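Acyltransferase (Actinoplanes teichomyceticus, PDB 4Q38) transfers long fatty acyl groups from acyl-CoA to the amino sugar of teicoplanin-type glycopeptide antibiotics. Local coordinates at residues A[48-53]-A[85-90]. Sequence-based numbering, arbitrary orientation.
Sequences VRLPRG and ALWWLL
V48 meets W87 and L90 where an extended loop runs beside a helix, an example of a large aromatic bridging to a neighbouring segment without any direct hydrogen bond. W87 has CG anti to the backbone N (chi1 -157°), and the far end of its indole, CZ2, CH2 and CZ3, is what reaches 48-53. The V48 carbonyl O lies at the ring edge, 3.9 Å from W87 CZ2. One water joins this carbonyl to the indole N-H, donating to V48 O (2.9 Å) and accepting from W87 NE1 (3.0 Å) in the plane of the indole. Over one face of that ring, toward its rim, sits L90 CD2. V48 CG1 touches both helix residues, 4.1 Å from L90 CD2 and 4.2 Å from W87 CZ2, the V48 and L90 side chains crossing obliquely. L50 reaches the indole tip to tip, its CD1 3.8 Å from W87 CZ3. The R52 guanidinium also comes tip to tip, NH2 3.7 Å from W87 CH2; the two planes are nearly parallel (3° apart) but do not stack, and R52 NH1 hydrogen-bonds to P78 O. The contact thus joins the linker between helices 32-41 and 53-62 to helix 84-98, away from the ligand sites, with L90 also packing on F125 and V129 of helix 125-143.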
ATOM      1  N   VAL A  48       4.639  22.437   5.116  1.00 45.24           N
ATOM      2  CA  VAL A  48       4.607  21.505   3.990  1.00 46.36           C
ATOM      3  C   VAL A  48       5.290  22.117   2.771  1.00 47.50           C
ATOM      4  O   VAL A  48       4.959  23.227   2.356  1.00 46.54           O
ATOM      5  CB  VAL A  48       3.164  21.083   3.654  1.00 47.11           C
ATOM      6  CG1 VAL A  48       3.071  20.505   2.250  1.00 47.36           C
ATOM      7  CG2 VAL A  48       2.672  20.075   4.676  1.00 47.56           C
ATOM      8  N   ARG A  49       6.260  21.390   2.223  1.00 46.95           N
ATOM      9  CA  ARG A  49       6.966  21.813   1.027  1.00 46.26           C
ATOM     10  C   ARG A  49       6.816  20.756  -0.066  1.00 45.00           C
ATOM     11  O   ARG A  49       7.124  19.583   0.152  1.00 45.43           O
ATOM     12  CB  ARG A  49       8.446  22.046   1.346  1.00 48.06           C
ATOM     13  CG  ARG A  49       9.244  22.679   0.221  1.00 51.92           C
ATOM     14  CD  ARG A  49      10.705  22.854   0.614  1.00 54.19           C
ATOM     15  NE  ARG A  49      11.571  23.074  -0.547  1.00 55.86           N
ATOM     16  CZ  ARG A  49      12.089  22.109  -1.305  1.00 56.46           C
ATOM     17  NH1 ARG A  49      11.838  20.833  -1.045  1.00 57.69           N
ATOM     18  NH2 ARG A  49      12.862  22.420  -2.334  1.00 58.23           N
ATOM     19  N   LEU A  50       6.327  21.161  -1.235  1.00 39.93           N
ATOM     20  CA  LEU A  50       6.389  20.284  -2.395  1.00 39.51           C
ATOM     21  C   LEU A  50       7.619  20.603  -3.227  1.00 39.27           C
ATOM     22  O   LEU A  50       7.880  21.773  -3.533  1.00 39.15           O
ATOM     23  CB  LEU A  50       5.127  20.374  -3.258  1.00 36.22           C
ATOM     24  CG  LEU A  50       3.788  19.907  -2.682  1.00 36.52           C
ATOM     25  CD1 LEU A  50       2.688  20.137  -3.712  1.00 34.75           C
ATOM     26  CD2 LEU A  50       3.813  18.448  -2.224  1.00 34.63           C
ATOM     27  N   PRO A  51       8.386  19.564  -3.599  1.00 39.71           N
ATOM     28  CA  PRO A  51       9.425  19.762  -4.601  1.00 39.16           C
ATOM     29  C   PRO A  51       8.779  20.182  -5.931  1.00 41.23           C
ATOM     30  O   PRO A  51       7.660  19.756  -6.243  1.00 39.30           O
ATOM     31  CB  PRO A  51      10.050  18.371  -4.731  1.00 38.46           C
ATOM     32  CG  PRO A  51       8.940  17.436  -4.360  1.00 40.05           C
ATOM     33  CD  PRO A  51       8.225  18.141  -3.243  1.00 39.29           C
ATOM     34  N   ARG A  52       9.475  21.017  -6.694  1.00 42.92           N
ATOM     35  CA  ARG A  52       8.972  21.490  -7.982  1.00 43.69           C
ATOM     36  C   ARG A  52      10.038  21.234  -9.048  1.00 43.35           C
ATOM     37  O   ARG A  52      11.212  21.037  -8.725  1.00 42.50           O
ATOM     38  CB  ARG A  52       8.622  22.992  -7.919  1.00 45.23           C
ATOM     39  CG  ARG A  52       7.842  23.460  -6.688  1.00 48.35           C
ATOM     40  CD  ARG A  52       6.328  23.402  -6.873  1.00 48.97           C
ATOM     41  NE  ARG A  52       5.587  23.932  -5.722  1.00 47.93           N
ATOM     42  CZ  ARG A  52       4.258  24.039  -5.655  1.00 48.79           C
ATOM     43  NH1 ARG A  52       3.497  23.660  -6.675  1.00 50.01           N
ATOM     44  NH2 ARG A  52       3.677  24.527  -4.566  1.00 46.27           N
ATOM     45  N   GLY A  53       9.625  21.216 -10.313  1.00 46.27           N
ATOM     46  CA  GLY A  53      10.561  21.121 -11.438  1.00 47.30           C
ATOM     47  C   GLY A  53      11.437  19.884 -11.444  1.00 49.49           C
ATOM     48  O   GLY A  53      10.972  18.778 -11.156  1.00 50.76           O
ATOM     49  N   ALA A  85      -8.301  25.130  -0.533  1.00 34.38           N
ATOM     50  CA  ALA A  85      -8.971  24.020   0.144  1.00 34.66           C
ATOM     51  C   ALA A  85      -8.100  22.774   0.055  1.00 34.25           C
ATOM     52  O   ALA A  85      -7.889  22.083   1.052  1.00 32.86           O
ATOM     53  CB  ALA A  85     -10.340  23.758  -0.464  1.00 34.07           C
ATOM     54  N   LEU A  86      -7.575  22.510  -1.141  1.00 32.95           N
ATOM     55  CA  LEU A  86      -6.686  21.378  -1.350  1.00 34.69           C
ATOM     56  C   LEU A  86      -5.420  21.506  -0.496  1.00 34.27           C
ATOM     57  O   LEU A  86      -4.970  20.525   0.108  1.00 33.91           O
ATOM     58  CB  LEU A  86      -6.345  21.236  -2.834  1.00 35.30           C
ATOM     59  CG  LEU A  86      -5.763  19.878  -3.240  1.00 36.13           C
ATOM     60  CD1 LEU A  86      -6.222  19.502  -4.638  1.00 36.84           C
ATOM     61  CD2 LEU A  86      -4.247  19.887  -3.148  1.00 35.00           C
ATOM     62  N   TRP A  87      -4.859  22.714  -0.432  1.00 33.15           N
ATOM     63  CA  TRP A  87      -3.650  22.956   0.350  1.00 33.26           C
ATOM     64  C   TRP A  87      -3.880  22.767   1.825  1.00 33.67           C
ATOM     65  O   TRP A  87      -3.048  22.161   2.511  1.00 33.29           O
ATOM     66  CB  TRP A  87      -3.048  24.336   0.073  1.00 33.64           C
ATOM     67  CG  TRP A  87      -1.579  24.371   0.420  1.00 32.35           C
ATOM     68  CD1 TRP A  87      -1.002  24.756   1.626  1.00 32.84           C
ATOM     69  CD2 TRP A  87      -0.453  23.950  -0.426  1.00 33.65           C
ATOM     70  NE1 TRP A  87       0.365  24.626   1.580  1.00 33.95           N
ATOM     71  CE2 TRP A  87       0.761  24.143   0.381  1.00 34.12           C
ATOM     72  CE3 TRP A  87      -0.330  23.457  -1.727  1.00 34.07           C
ATOM     73  CZ2 TRP A  87       2.031  23.860  -0.116  1.00 34.56           C
ATOM     74  CZ3 TRP A  87       0.960  23.178  -2.218  1.00 34.11           C
ATOM     75  CH2 TRP A  87       2.109  23.374  -1.428  1.00 34.40           C
ATOM     76  N   TRP A  88      -5.008  23.276   2.320  1.00 33.58           N
ATOM     77  CA  TRP A  88      -5.418  23.095   3.717  1.00 34.75           C
ATOM     78  C   TRP A  88      -5.382  21.633   4.087  1.00 34.41           C
ATOM     79  O   TRP A  88      -4.829  21.249   5.125  1.00 32.42           O
ATOM     80  CB  TRP A  88      -6.825  23.649   3.908  1.00 35.57           C
ATOM     81  CG  TRP A  88      -7.374  23.604   5.320  1.00 36.70           C
ATOM     82  CD1 TRP A  88      -7.333  24.620   6.277  1.00 37.62           C
ATOM     83  CD2 TRP A  88      -8.112  22.502   5.967  1.00 36.90           C
ATOM     84  NE1 TRP A  88      -7.956  24.230   7.431  1.00 37.56           N
ATOM     85  CE2 TRP A  88      -8.446  22.974   7.319  1.00 36.80           C
ATOM     86  CE3 TRP A  88      -8.508  21.218   5.581  1.00 36.16           C
ATOM     87  CZ2 TRP A  88      -9.141  22.180   8.228  1.00 37.19           C
ATOM     88  CZ3 TRP A  88      -9.206  20.425   6.506  1.00 36.49           C
ATOM     89  CH2 TRP A  88      -9.518  20.897   7.797  1.00 37.36           C
ATOM     90  N   LEU A  89      -5.957  20.810   3.216  1.00 32.54           N
ATOM     91  CA  LEU A  89      -6.055  19.363   3.427  1.00 31.55           C
ATOM     92  C   LEU A  89      -4.709  18.643   3.302  1.00 30.94           C
ATOM     93  O   LEU A  89      -4.427  17.714   4.056  1.00 31.05           O
ATOM     94  CB  LEU A  89      -7.059  18.772   2.446  1.00 30.29           C
ATOM     95  CG  LEU A  89      -7.470  17.323   2.687  1.00 30.58           C
ATOM     96  CD1 LEU A  89      -8.208  17.197   4.011  1.00 30.83           C
ATOM     97  CD2 LEU A  89      -8.326  16.841   1.534  1.00 29.88           C
ATOM     98  N   LEU A  90      -3.892  19.075   2.350  1.00 30.24           N
ATOM     99  CA  LEU A  90      -2.554  18.529   2.153  1.00 31.14           C
ATOM    100  C   LEU A  90      -1.661  18.703   3.385  1.00 32.07           C
ATOM    101  O   LEU A  90      -0.962  17.773   3.779  1.00 30.48           O
ATOM    102  CB  LEU A  90      -1.893  19.171   0.930  1.00 30.54           C
ATOM    103  CG  LEU A  90      -0.409  18.905   0.676  1.00 31.62           C
ATOM    104  CD1 LEU A  90      -0.158  17.446   0.315  1.00 29.38           C
ATOM    105  CD2 LEU A  90       0.095  19.840  -0.420  1.00 33.14           C
TER
HETATM  106  O   HOH W   1       2.807  24.951   3.365  1.00 51.53           O